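Local coordinates for lipid Binding Protein (Caenorhabditis elegans, PDB 6C1Z), which carries unsaturated fatty acids such as oleic acid from the lysosome to the nucleus, where it activates transcription of genes promoting longevity and mitochondrial beta oxidation, at residues L121-Y124 with V129-R132; L66-R71 with G93-H98; E76-P79 with S83-T86; L44-K47 with T52-F55; T40-E45 with C131-V136. All coordinates share one frame; numbering follows the deposited sequence.

Overall arrangement
All five contacts reach one antiparallel sheet that closes into the fatty acid-binding protein barrel. Contacts 1, 3 and 4 join neighbouring strands of hairpins, whereas contacts 2 and 5 pack side chains between strands that are not sheet neighbours. Along the chain contacts 5 and 4 start together, sharing L44 and E45 on strand 43-49. Contact 2 follows with contact 3 nested in its loop, and contact 1 opens last, sharing C131 and R132 with contact 5 on strand 129-137. Centres lie from about 10 Å apart (contacts 2 and 4) to about 20 Å (contacts 3 and 5), so the local pairings and longer-range packing together surround the lipid-carrying interior.

Contact 1 (L121-Y124 with V129-R132)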
# COMPACT_ATOMS: atom_id res chain seq x y z
N LEU A 121 -2.12 -4.40 -9.33
CA LEU A 121 -2.63 -5.26 -8.27
C LEU A 121 -1.84 -5.00 -7.00
O LEU A 121 -0.65 -4.67 -7.06
CB LEU A 121 -2.56 -6.76 -8.65
CG LEU A 121 -3.70 -7.29 -9.53
CD1 LEU A 121 -3.69 -6.65 -10.90
CD2 LEU A 121 -3.63 -8.80 -9.66
N GLN A 122 -2.52 -5.09 -5.88
CA GLN A 122 -1.85 -5.02 -4.59
C GLN A 122 -2.34 -6.14 -3.69
O GLN A 122 -3.49 -6.56 -3.76
CB GLN A 122 -2.07 -3.71 -3.87
CG GLN A 122 -1.55 -2.51 -4.61
CD GLN A 122 -1.59 -1.28 -3.77
OE1 GLN A 122 -2.65 -0.84 -3.33
NE2 GLN A 122 -0.43 -0.68 -3.57
N THR A 123 -1.45 -6.62 -2.82
CA THR A 123 -1.86 -7.39 -1.67
C THR A 123 -1.36 -6.71 -0.42
O THR A 123 -0.24 -6.19 -0.40
CB THR A 123 -1.37 -8.86 -1.72
OG1 THR A 123 0.05 -8.90 -1.93
CG2 THR A 123 -2.08 -9.63 -2.82
N TYR A 124 -2.18 -6.72 0.62
CA TYR A 124 -1.78 -6.30 1.95
C TYR A 124 -1.96 -7.50 2.86
O TYR A 124 -3.06 -8.04 2.99
CB TYR A 124 -2.63 -5.14 2.49
CG TYR A 124 -3.00 -4.03 1.53
CD1 TYR A 124 -2.14 -3.63 0.52
CD2 TYR A 124 -4.22 -3.38 1.65
CE1 TYR A 124 -2.49 -2.62 -0.35
CE2 TYR A 124 -4.56 -2.37 0.78
CZ TYR A 124 -3.69 -2.01 -0.21
OH TYR A 124 -4.06 -1.00 -1.08
N VAL A 129 -4.35 -12.77 7.42
CA VAL A 129 -5.19 -12.09 6.46
C VAL A 129 -4.38 -11.57 5.28
O VAL A 129 -3.36 -10.89 5.46
CB VAL A 129 -6.00 -10.95 7.09
CG1 VAL A 129 -6.91 -10.28 6.02
CG2 VAL A 129 -6.81 -11.46 8.26
N ILE A 130 -4.85 -11.87 4.07
CA ILE A 130 -4.39 -11.21 2.86
C ILE A 130 -5.56 -10.48 2.22
O ILE A 130 -6.61 -11.08 1.94
CB ILE A 130 -3.78 -12.20 1.86
CG1 ILE A 130 -2.49 -12.77 2.42
CG2 ILE A 130 -3.48 -11.50 0.53
CD1 ILE A 130 -1.93 -13.88 1.60
N CYS A 131 -5.37 -9.19 1.97
CA CYS A 131 -6.29 -8.35 1.22
C CYS A 131 -5.78 -8.24 -0.21
O CYS A 131 -4.57 -8.11 -0.42
CB CYS A 131 -6.38 -6.93 1.85
SG CYS A 131 -6.99 -5.63 0.76
N ARG A 132 -6.69 -8.27 -1.18
CA ARG A 132 -6.34 -8.14 -2.59
C ARG A 132 -7.08 -6.95 -3.17
O ARG A 132 -8.28 -6.79 -2.95
CB ARG A 132 -6.70 -9.41 -3.38
CG ARG A 132 -6.11 -10.69 -2.84
CD ARG A 132 -6.61 -11.94 -3.58
NE ARG A 132 -5.88 -13.12 -3.12
CZ ARG A 132 -4.62 -13.37 -3.46
NH1 ARG A 132 -3.98 -12.54 -4.28
NH2 ARG A 132 -4.01 -14.45 -2.99
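Y124 and C131 face each other as an antiparallel hydrogen-bonded pair in the beta hairpin of strands 119-126 and 129-137, part of the barrel wall of a fatty acid-binding protein. The backbone bonds come first: C131 N reaches Y124 O at 2.8 Å in an almost straight bond (178°), and Y124 N returns to C131 O at 3.0 Å. Between these strands T123 and R132 form the next, non-hydrogen-bonded pair, where the alpha carbon of T123 approaches C131 O closely enough, at 3.1 Å, for a CA-H...O contact.

Apolar and sulfur contacts divide between the two faces of the sheet. On the face of Y124 and C131 the thiol meets the phenol in a sulfur-aromatic contact, SG lying 3.7 Å from Y124 CD2 and obliquely placed with respect to the ring. The sulfur gets there because SG is anti to the C131 backbone N (chi1 159°); F20 and Y23 of helix 20-27 also touch this cysteine. On the other face T123 and R132 run side by side, with the methyl CG2 of T123 against NH1 of R132 at 3.8 Å.

Polar side chains complete the inner face. Q122 NE2 bonds to T113 OG1, which helps fix the amide, while the Y124 hydroxyl OH donates to Q122 OE1 at 2.7 Å, approaching from above the carbonyl plane.

Contact 2 (L66-R71 with G93-H98); sequences LAFKIR and GKFISH
I70 pushes its terminal methyl against the ring of F95: CD1 lies 3.7 Å from F95 CE2 and 3.9 Å from F95 CD2, reaching the flank of the ring obliquely while the two side chains cross at about a right angle. F68 comes from the other side of the F95 ring plane, and more loosely, with its CZ 4.3 Å from F95 CD2. Here the F95 carbon sits at the edge of the F68 ring, near its plane. The I70 methyl lies in that plane too, at the F68 edge, so one methyl carbon bridges two aromatic groups.

Torsions explain the reach of the isoleucine. Its CG1 stands beside the backbone N and anti to the carbonyl carbon (chi1 -67°), and a further turn about CG1 (chi2 -64°) brings CD1 nearer to F95 than the direction of the CB would suggest. The contact is apolar and narrow, made by side-chain ends alone; the CA atoms of I70 and F95, the nearest pair, stay 8.9 Å apart.

Such packing across the interior, rather than along a sheet neighbour, is what a closed beta-barrel of this family allows, with strand 64-68, the loop after it and strand 94-101 all contributing to one largely aromatic cluster. F95 is held edge-to-face by F8, F55, F90 and W53. F68 lies nearly parallel to W53, at about 20° between planes, and meets F55 at a steeper tilt. Further out, K69 NZ ties the chain just before I70 to the adjacent hairpin by a salt bridge to D51 and a hydrogen bond to T52 OG1.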
# COMPACT_ATOMS: atom_id res chain seq x y z
N LEU A 66 3.03 8.60 0.77
CA LEU A 66 4.19 7.85 1.19
C LEU A 66 5.32 8.18 0.24
O LEU A 66 5.16 8.04 -0.97
CB LEU A 66 3.86 6.36 1.14
CG LEU A 66 4.99 5.40 1.52
CD1 LEU A 66 5.39 5.59 2.97
CD2 LEU A 66 4.52 3.98 1.29
N ALA A 67 6.44 8.59 0.78
CA ALA A 67 7.66 8.85 0.04
C ALA A 67 8.73 7.88 0.54
O ALA A 67 8.81 7.61 1.74
CB ALA A 67 8.13 10.29 0.26
N PHE A 68 9.54 7.36 -0.38
CA PHE A 68 10.59 6.45 0.05
C PHE A 68 11.64 6.36 -1.05
O PHE A 68 11.38 6.63 -2.23
CB PHE A 68 10.03 5.06 0.36
CG PHE A 68 9.31 4.41 -0.80
CD1 PHE A 68 9.99 3.62 -1.73
CD2 PHE A 68 7.94 4.56 -0.96
CE1 PHE A 68 9.33 3.03 -2.77
CE2 PHE A 68 7.26 3.94 -2.01
CZ PHE A 68 7.96 3.19 -2.93
N LYS A 69 12.82 5.90 -0.64
CA LYS A 69 13.82 5.39 -1.57
C LYS A 69 13.92 3.88 -1.44
O LYS A 69 13.84 3.32 -0.34
CB LYS A 69 15.17 6.04 -1.35
CG LYS A 69 15.10 7.54 -1.49
CD LYS A 69 16.45 8.19 -1.29
CE LYS A 69 16.34 9.69 -1.19
NZ LYS A 69 15.94 10.33 -2.47
N ILE A 70 14.00 3.21 -2.60
CA ILE A 70 14.15 1.77 -2.65
C ILE A 70 15.37 1.36 -1.83
O ILE A 70 16.43 1.98 -1.94
CB ILE A 70 14.27 1.34 -4.13
CG1 ILE A 70 12.95 1.58 -4.87
CG2 ILE A 70 14.69 -0.09 -4.27
CD1 ILE A 70 11.85 0.75 -4.34
N ARG A 71 15.20 0.33 -0.99
CA ARG A 71 16.27 -0.29 -0.21
C ARG A 71 16.70 0.51 1.01
O ARG A 71 17.65 0.13 1.69
CB ARG A 71 17.50 -0.64 -1.04
CG ARG A 71 17.22 -1.61 -2.19
CD ARG A 71 18.43 -1.76 -3.12
NE ARG A 71 19.04 -0.46 -3.40
CZ ARG A 71 18.71 0.33 -4.42
NH1 ARG A 71 17.80 -0.06 -5.31
NH2 ARG A 71 19.30 1.51 -4.56
N GLY A 93 10.12 -7.50 -10.59
CA GLY A 93 9.08 -6.71 -11.21
C GLY A 93 8.05 -6.14 -10.26
O GLY A 93 7.06 -5.58 -10.74
N LYS A 94 8.21 -6.32 -8.96
CA LYS A 94 7.20 -5.94 -7.99
C LYS A 94 7.79 -5.05 -6.91
O LYS A 94 8.93 -5.23 -6.50
CB LYS A 94 6.62 -7.17 -7.28
CG LYS A 94 6.22 -8.30 -8.20
CD LYS A 94 5.43 -9.35 -7.44
CE LYS A 94 4.83 -10.40 -8.39
NZ LYS A 94 5.89 -11.12 -9.15
N PHE A 95 7.00 -4.06 -6.47
CA PHE A 95 7.34 -3.32 -5.25
C PHE A 95 6.88 -4.09 -4.03
O PHE A 95 5.72 -4.50 -3.95
CB PHE A 95 6.68 -1.94 -5.21
CG PHE A 95 7.28 -0.91 -6.13
CD1 PHE A 95 6.79 -0.75 -7.41
CD2 PHE A 95 8.28 -0.06 -5.68
CE1 PHE A 95 7.31 0.20 -8.25
CE2 PHE A 95 8.80 0.91 -6.50
CZ PHE A 95 8.32 1.05 -7.80
N ILE A 96 7.79 -4.34 -3.10
CA ILE A 96 7.49 -5.08 -1.88
C ILE A 96 7.85 -4.19 -0.71
O ILE A 96 9.00 -3.77 -0.58
CB ILE A 96 8.28 -6.39 -1.80
CG1 ILE A 96 8.02 -7.23 -3.04
CG2 ILE A 96 7.90 -7.13 -0.53
CD1 ILE A 96 8.86 -8.49 -3.11
N SER A 97 6.86 -3.88 0.13
CA SER A 97 7.09 -3.11 1.35
C SER A 97 6.91 -3.97 2.59
O SER A 97 5.85 -4.59 2.80
CB SER A 97 6.13 -1.92 1.40
OG SER A 97 6.38 -1.21 2.61
N HIS A 98 7.96 -4.05 3.42
CA HIS A 98 7.88 -4.65 4.74
C HIS A 98 7.66 -3.54 5.76
O HIS A 98 8.56 -2.73 6.01
CB HIS A 98 9.14 -5.44 5.05
CG HIS A 98 9.18 -6.76 4.35
ND1 HIS A 98 9.58 -6.90 3.03
CD2 HIS A 98 8.79 -7.99 4.75
CE1 HIS A 98 9.48 -8.17 2.67
NE2 HIS A 98 8.99 -8.85 3.69

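Contact 3 (E76-P79 with S83-T86)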
# COMPACT_ATOMS: atom_id res chain seq x y z
N GLU A 76 7.89 5.11 8.94
CA GLU A 76 6.65 5.45 8.27
C GLU A 76 5.59 5.75 9.31
O GLU A 76 5.36 4.95 10.22
CB GLU A 76 6.17 4.29 7.40
CG GLU A 76 4.81 4.55 6.74
CD GLU A 76 4.29 3.39 5.91
OE1 GLU A 76 4.92 2.30 5.90
OE2 GLU A 76 3.24 3.58 5.27
N ILE A 77 4.95 6.91 9.18
CA ILE A 77 3.71 7.17 9.89
C ILE A 77 2.59 6.71 8.97
O ILE A 77 2.24 7.37 7.99
CB ILE A 77 3.58 8.64 10.29
CG1 ILE A 77 4.54 8.93 11.45
CG2 ILE A 77 2.16 8.92 10.73
CD1 ILE A 77 6.02 8.97 11.09
N ALA A 78 2.06 5.53 9.25
CA ALA A 78 1.05 4.93 8.39
C ALA A 78 -0.28 5.63 8.61
O ALA A 78 -0.46 6.39 9.56
CB ALA A 78 0.94 3.44 8.69
N PRO A 79 -1.24 5.40 7.72
CA PRO A 79 -2.55 6.03 7.90
C PRO A 79 -3.24 5.68 9.20
O PRO A 79 -4.07 6.46 9.67
CB PRO A 79 -3.35 5.57 6.67
CG PRO A 79 -2.54 4.50 6.03
CD PRO A 79 -1.12 4.78 6.39
N SER A 83 3.46 4.35 14.03
CA SER A 83 4.75 4.42 13.39
C SER A 83 5.32 3.03 13.19
O SER A 83 5.17 2.15 14.04
CB SER A 83 5.73 5.25 14.21
OG SER A 83 5.78 4.77 15.54
N TYR A 84 5.97 2.84 12.05
CA TYR A 84 6.51 1.55 11.66
C TYR A 84 7.91 1.77 11.10
O TYR A 84 8.25 2.87 10.64
CB TYR A 84 5.64 0.85 10.59
CG TYR A 84 4.24 0.54 11.05
CD1 TYR A 84 3.23 1.48 10.96
CD2 TYR A 84 3.93 -0.69 11.59
CE1 TYR A 84 1.96 1.20 11.39
CE2 TYR A 84 2.66 -0.98 12.02
CZ TYR A 84 1.68 -0.04 11.91
OH TYR A 84 0.41 -0.33 12.36
N ASN A 85 8.71 0.70 11.08
CA ASN A 85 9.98 0.70 10.37
C ASN A 85 9.71 0.01 9.04
O ASN A 85 9.44 -1.19 9.00
CB ASN A 85 11.07 -0.04 11.15
CG ASN A 85 11.65 0.78 12.28
OD1 ASN A 85 12.05 1.92 12.08
ND2 ASN A 85 11.69 0.21 13.47
N THR A 86 9.74 0.77 7.95
CA THR A 86 9.33 0.29 6.64
C THR A 86 10.52 0.22 5.69
O THR A 86 11.41 1.06 5.72
CB THR A 86 8.22 1.20 6.09
OG1 THR A 86 7.07 1.07 6.94
CG2 THR A 86 7.86 0.80 4.67
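E76 and Y84 pair across the beta hairpin of strands 74-77 and 83-91, in the wall of the fatty acid-binding protein barrel, where 74-77 ends the hydrogen-bonded order of strands. Two backbone bonds join this pair: E76 N to Y84 O at 2.8 Å, and Y84 N to E76 O at 2.9 Å. The same E76 O also receives a CA-H...O contact from S83 CA, at 3.3 Å, so this carbonyl serves two neighbouring residues.

The side-chain hydrogen bond belongs to the buried face that E76 shares with Y84. The glutamate is stretched out, CG opposite the backbone N (chi1 176°) and the next torsion also extended, which carries its carboxylate across to T86 at a slant. There T86 OG1 donates at 2.7 Å to E76 OE1, which accepts on its anti lone pair, the one away from the other oxygen. Q99 NE2 bonds to OE1 as well, so two donors grip this one carboxylate oxygen. With an alanine here, T86 and Q99 would probably both lose their acceptor, and the T86 hydroxyl is likely to be set free to turn.

Apolar packing lies nearer the turn. A78 CB touches the Y84 ring obliquely, 3.7 Å from CE1 and 3.8 Å from CD1, while E76 O sits at the ring's edge, near its plane. The hydroxyl of that tyrosine is bonded to D80 OD2.

Contact 4 (L44-K47 with T52-F55); sequences LEIK and TWHF
I46 lies flat against the ring of F55, the two side chains running side by side and pointing the same way. CG1 of I46 stands over the middle of the ring, 3.8 Å from its centroid and only 4° off the normal, a CH-pi contact. The two ends of the isoleucine spread from there: CD1 comes to 3.6 Å from F55 CE2, and CG2 to 3.8 Å from F55 CE1. CD1 keeps to this face because the chain runs on extended beyond CG1 (chi2 170°).

The other branch is shared, for CG2 of I46 also meets W53 at 3.8 Å from CZ3, lying at the edge of the indole and near its plane. L44 adds CD1 near CB of F55, obliquely to the ring. Were F55 an alanine, CG1 and CD1 of I46 would probably lose the ring they lie on, and a gap would open beside L44 CD1. Both F55 and W53 belong to the aromatic cluster round F95.

On the opposite face K47 and H54 cross at a slant, K47 CG against H54 CB at 3.7 Å, before the lysine bends away toward its end. Between the two layers K47 N bonds to H54 O at 3.0 Å, and H54 N to K47 O at 2.9 Å. Strands 43-49 and 52-58, antiparallel and consecutive in the chain, form a beta hairpin of the fatty acid-binding protein barrel, with side chains alternating between its faces.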
# COMPACT_ATOMS: atom_id res chain seq x y z
N LEU A 44 -4.77 5.96 -6.59
CA LEU A 44 -3.38 5.77 -6.23
C LEU A 44 -2.53 6.44 -7.30
O LEU A 44 -2.63 6.09 -8.47
CB LEU A 44 -3.06 4.28 -6.12
CG LEU A 44 -1.58 3.86 -6.05
CD1 LEU A 44 -0.88 4.46 -4.86
CD2 LEU A 44 -1.45 2.34 -6.03
N GLU A 45 -1.73 7.40 -6.90
CA GLU A 45 -0.82 8.09 -7.79
C GLU A 45 0.59 7.64 -7.44
O GLU A 45 1.00 7.74 -6.28
CB GLU A 45 -0.95 9.59 -7.60
CG GLU A 45 0.12 10.45 -8.22
CD GLU A 45 -0.07 11.90 -7.88
OE1 GLU A 45 0.24 12.32 -6.73
OE2 GLU A 45 -0.58 12.62 -8.76
N ILE A 46 1.32 7.18 -8.45
CA ILE A 46 2.70 6.75 -8.30
C ILE A 46 3.53 7.69 -9.16
O ILE A 46 3.28 7.82 -10.37
CB ILE A 46 2.90 5.29 -8.73
CG1 ILE A 46 2.17 4.36 -7.77
CG2 ILE A 46 4.39 4.94 -8.80
CD1 ILE A 46 2.12 2.91 -8.25
N LYS A 47 4.52 8.34 -8.55
CA LYS A 47 5.42 9.21 -9.28
C LYS A 47 6.83 9.03 -8.73
O LYS A 47 7.02 8.50 -7.64
CB LYS A 47 4.95 10.69 -9.23
CG LYS A 47 4.74 11.26 -7.85
CD LYS A 47 3.81 12.50 -7.84
CE LYS A 47 4.24 13.55 -8.85
NZ LYS A 47 3.40 14.80 -8.75
N THR A 52 13.45 9.54 -5.45
CA THR A 52 12.44 9.38 -4.41
C THR A 52 11.11 8.99 -5.04
O THR A 52 10.55 9.75 -5.85
CB THR A 52 12.29 10.64 -3.56
OG1 THR A 52 13.55 10.94 -2.95
CG2 THR A 52 11.24 10.41 -2.48
N TRP A 53 10.59 7.84 -4.65
CA TRP A 53 9.27 7.41 -5.07
C TRP A 53 8.19 8.04 -4.20
O TRP A 53 8.37 8.24 -3.00
CB TRP A 53 9.15 5.87 -4.98
CG TRP A 53 9.92 5.19 -6.08
CD1 TRP A 53 11.21 4.74 -6.01
CD2 TRP A 53 9.47 4.94 -7.40
NE1 TRP A 53 11.58 4.22 -7.21
CE2 TRP A 53 10.53 4.32 -8.09
CE3 TRP A 53 8.27 5.19 -8.08
CZ2 TRP A 53 10.44 3.95 -9.43
CZ3 TRP A 53 8.17 4.82 -9.41
CH2 TRP A 53 9.26 4.20 -10.07
N HIS A 54 7.03 8.26 -4.79
CA HIS A 54 5.85 8.74 -4.08
C HIS A 54 4.69 7.84 -4.45
O HIS A 54 4.37 7.69 -5.64
CB HIS A 54 5.57 10.19 -4.45
CG HIS A 54 6.67 11.12 -4.02
ND1 HIS A 54 6.64 11.75 -2.79
CD2 HIS A 54 7.81 11.51 -4.62
CE1 HIS A 54 7.72 12.51 -2.67
NE2 HIS A 54 8.45 12.37 -3.76
N PHE A 55 4.09 7.19 -3.45
CA PHE A 55 2.86 6.42 -3.61
C PHE A 55 1.83 7.16 -2.78
O PHE A 55 1.82 7.07 -1.55
CB PHE A 55 3.02 4.98 -3.07
CG PHE A 55 3.67 3.99 -4.02
CD1 PHE A 55 4.85 4.28 -4.67
CD2 PHE A 55 3.07 2.77 -4.26
CE1 PHE A 55 5.44 3.32 -5.54
CE2 PHE A 55 3.65 1.84 -5.12
CZ PHE A 55 4.83 2.13 -5.75

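Contact 5 (T40-E45 with C131-V136)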
# COMPACT_ATOMS: atom_id res chain seq x y z
N THR A 40 -14.48 3.49 0.55
CA THR A 40 -13.99 4.37 -0.50
C THR A 40 -13.40 3.57 -1.66
O THR A 40 -13.06 2.39 -1.52
CB THR A 40 -12.90 5.29 0.02
OG1 THR A 40 -11.76 4.50 0.39
CG2 THR A 40 -13.39 6.10 1.21
N SER A 41 -13.26 4.24 -2.80
CA SER A 41 -12.56 3.71 -3.97
C SER A 41 -11.44 4.70 -4.27
O SER A 41 -11.62 5.62 -5.08
CB SER A 41 -13.50 3.55 -5.17
OG SER A 41 -14.45 2.53 -4.91
N PRO A 42 -10.27 4.53 -3.65
CA PRO A 42 -9.23 5.56 -3.72
C PRO A 42 -8.59 5.62 -5.09
O PRO A 42 -8.72 4.71 -5.92
CB PRO A 42 -8.22 5.12 -2.66
CG PRO A 42 -8.46 3.69 -2.45
CD PRO A 42 -9.90 3.44 -2.73
N THR A 43 -7.87 6.72 -5.31
CA THR A 43 -6.99 6.89 -6.45
C THR A 43 -5.56 6.80 -5.95
O THR A 43 -5.18 7.50 -5.00
CB THR A 43 -7.24 8.25 -7.10
OG1 THR A 43 -8.58 8.28 -7.58
CG2 THR A 43 -6.28 8.48 -8.25
N LEU A 44 -4.77 5.96 -6.59
CA LEU A 44 -3.38 5.77 -6.23
C LEU A 44 -2.53 6.44 -7.30
O LEU A 44 -2.63 6.09 -8.47
CB LEU A 44 -3.06 4.28 -6.12
CG LEU A 44 -1.58 3.86 -6.05
CD1 LEU A 44 -0.88 4.46 -4.86
CD2 LEU A 44 -1.45 2.34 -6.03
N GLU A 45 -1.73 7.40 -6.90
CA GLU A 45 -0.82 8.09 -7.79
C GLU A 45 0.59 7.64 -7.44
O GLU A 45 1.00 7.74 -6.28
CB GLU A 45 -0.95 9.59 -7.60
CG GLU A 45 0.12 10.45 -8.22
CD GLU A 45 -0.07 11.90 -7.88
OE1 GLU A 45 0.24 12.32 -6.73
OE2 GLU A 45 -0.58 12.62 -8.76
N CYS A 131 -5.37 -9.19 1.97
CA CYS A 131 -6.29 -8.35 1.22
C CYS A 131 -5.78 -8.24 -0.21
O CYS A 131 -4.57 -8.11 -0.42
CB CYS A 131 -6.38 -6.93 1.85
SG CYS A 131 -6.99 -5.63 0.76
N ARG A 132 -6.69 -8.27 -1.18
CA ARG A 132 -6.34 -8.14 -2.59
C ARG A 132 -7.08 -6.95 -3.17
O ARG A 132 -8.28 -6.79 -2.95
CB ARG A 132 -6.70 -9.41 -3.38
CG ARG A 132 -6.11 -10.69 -2.84
CD ARG A 132 -6.61 -11.94 -3.58
NE ARG A 132 -5.88 -13.12 -3.12
CZ ARG A 132 -4.62 -13.37 -3.46
NH1 ARG A 132 -3.98 -12.54 -4.28
NH2 ARG A 132 -4.01 -14.45 -2.99
N ARG A 133 -6.36 -6.10 -3.89
CA ARG A 133 -6.95 -4.95 -4.54
C ARG A 133 -6.48 -4.87 -5.97
O ARG A 133 -5.37 -5.28 -6.29
CB ARG A 133 -6.66 -3.66 -3.79
CG ARG A 133 -7.77 -3.41 -2.78
CD ARG A 133 -7.30 -2.87 -1.49
NE ARG A 133 -7.48 -1.43 -1.38
CZ ARG A 133 -8.61 -0.83 -1.05
NH1 ARG A 133 -9.71 -1.53 -0.85
NH2 ARG A 133 -8.66 0.49 -0.95
N GLU A 134 -7.36 -4.38 -6.84
CA GLU A 134 -7.08 -4.23 -8.26
C GLU A 134 -7.47 -2.82 -8.69
O GLU A 134 -8.55 -2.33 -8.34
CB GLU A 134 -7.86 -5.28 -9.04
CG GLU A 134 -7.67 -5.22 -10.52
CD GLU A 134 -8.53 -6.25 -11.22
OE1 GLU A 134 -9.75 -6.27 -10.98
OE2 GLU A 134 -7.98 -7.06 -11.99
N PHE A 135 -6.60 -2.19 -9.48
CA PHE A 135 -6.76 -0.83 -9.98
C PHE A 135 -6.61 -0.81 -11.50
O PHE A 135 -5.90 -1.63 -12.09
CB PHE A 135 -5.65 0.09 -9.46
CG PHE A 135 -5.60 0.26 -7.95
CD1 PHE A 135 -5.10 -0.74 -7.13
CD2 PHE A 135 -6.01 1.45 -7.36
CE1 PHE A 135 -5.05 -0.56 -5.78
CE2 PHE A 135 -5.97 1.64 -6.01
CZ PHE A 135 -5.49 0.64 -5.21
N VAL A 136 -7.29 0.15 -12.13
CA VAL A 136 -7.15 0.41 -13.56
C VAL A 136 -6.54 1.80 -13.76
O VAL A 136 -6.69 2.70 -12.93
CB VAL A 136 -8.48 0.31 -14.33
CG1 VAL A 136 -9.09 -1.05 -14.12
CG2 VAL A 136 -9.44 1.43 -13.92
O HOH W 1 -11.18 1.26 0.02
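F135 lies under the side chain of L44, whose CD2 sits over one face of its ring while CB of L44 reaches CE2 of F135 at 3.9 Å. L44 carries CG anti to the backbone N (chi1 167°), which directs the branch over the phenyl group. At the ring edge, near its plane, P42 O comes to 4.1 Å from F135 CE2.

P42 and R133 approach from opposite directions, and CG of P42 meets R133 NH2 at 3.5 Å, obliquely to the guanidinium. The same nitrogen donates to a water at 2.8 Å, which lies in the guanidinium plane at its edge and is bonded to T40 O at 2.7 Å. R133 is also gripped by S17 OG at NH1 and by F20 in a cation-pi contact.

Strand 10-18 runs between strands 43-49 and 129-137, so the contact spans it inside the barrel. In many relatives an arginine-x-tyrosine pair on the last strand binds the lipid carboxylate. R133 and F135 occupy the matching places, and a bound sulfate, probably from the crystallisation liquor, lies about 5 Å from the R133 side chain. Position and sulfate are consistent with an anion-binding role for R133, with phenylalanine replacing the tyrosine.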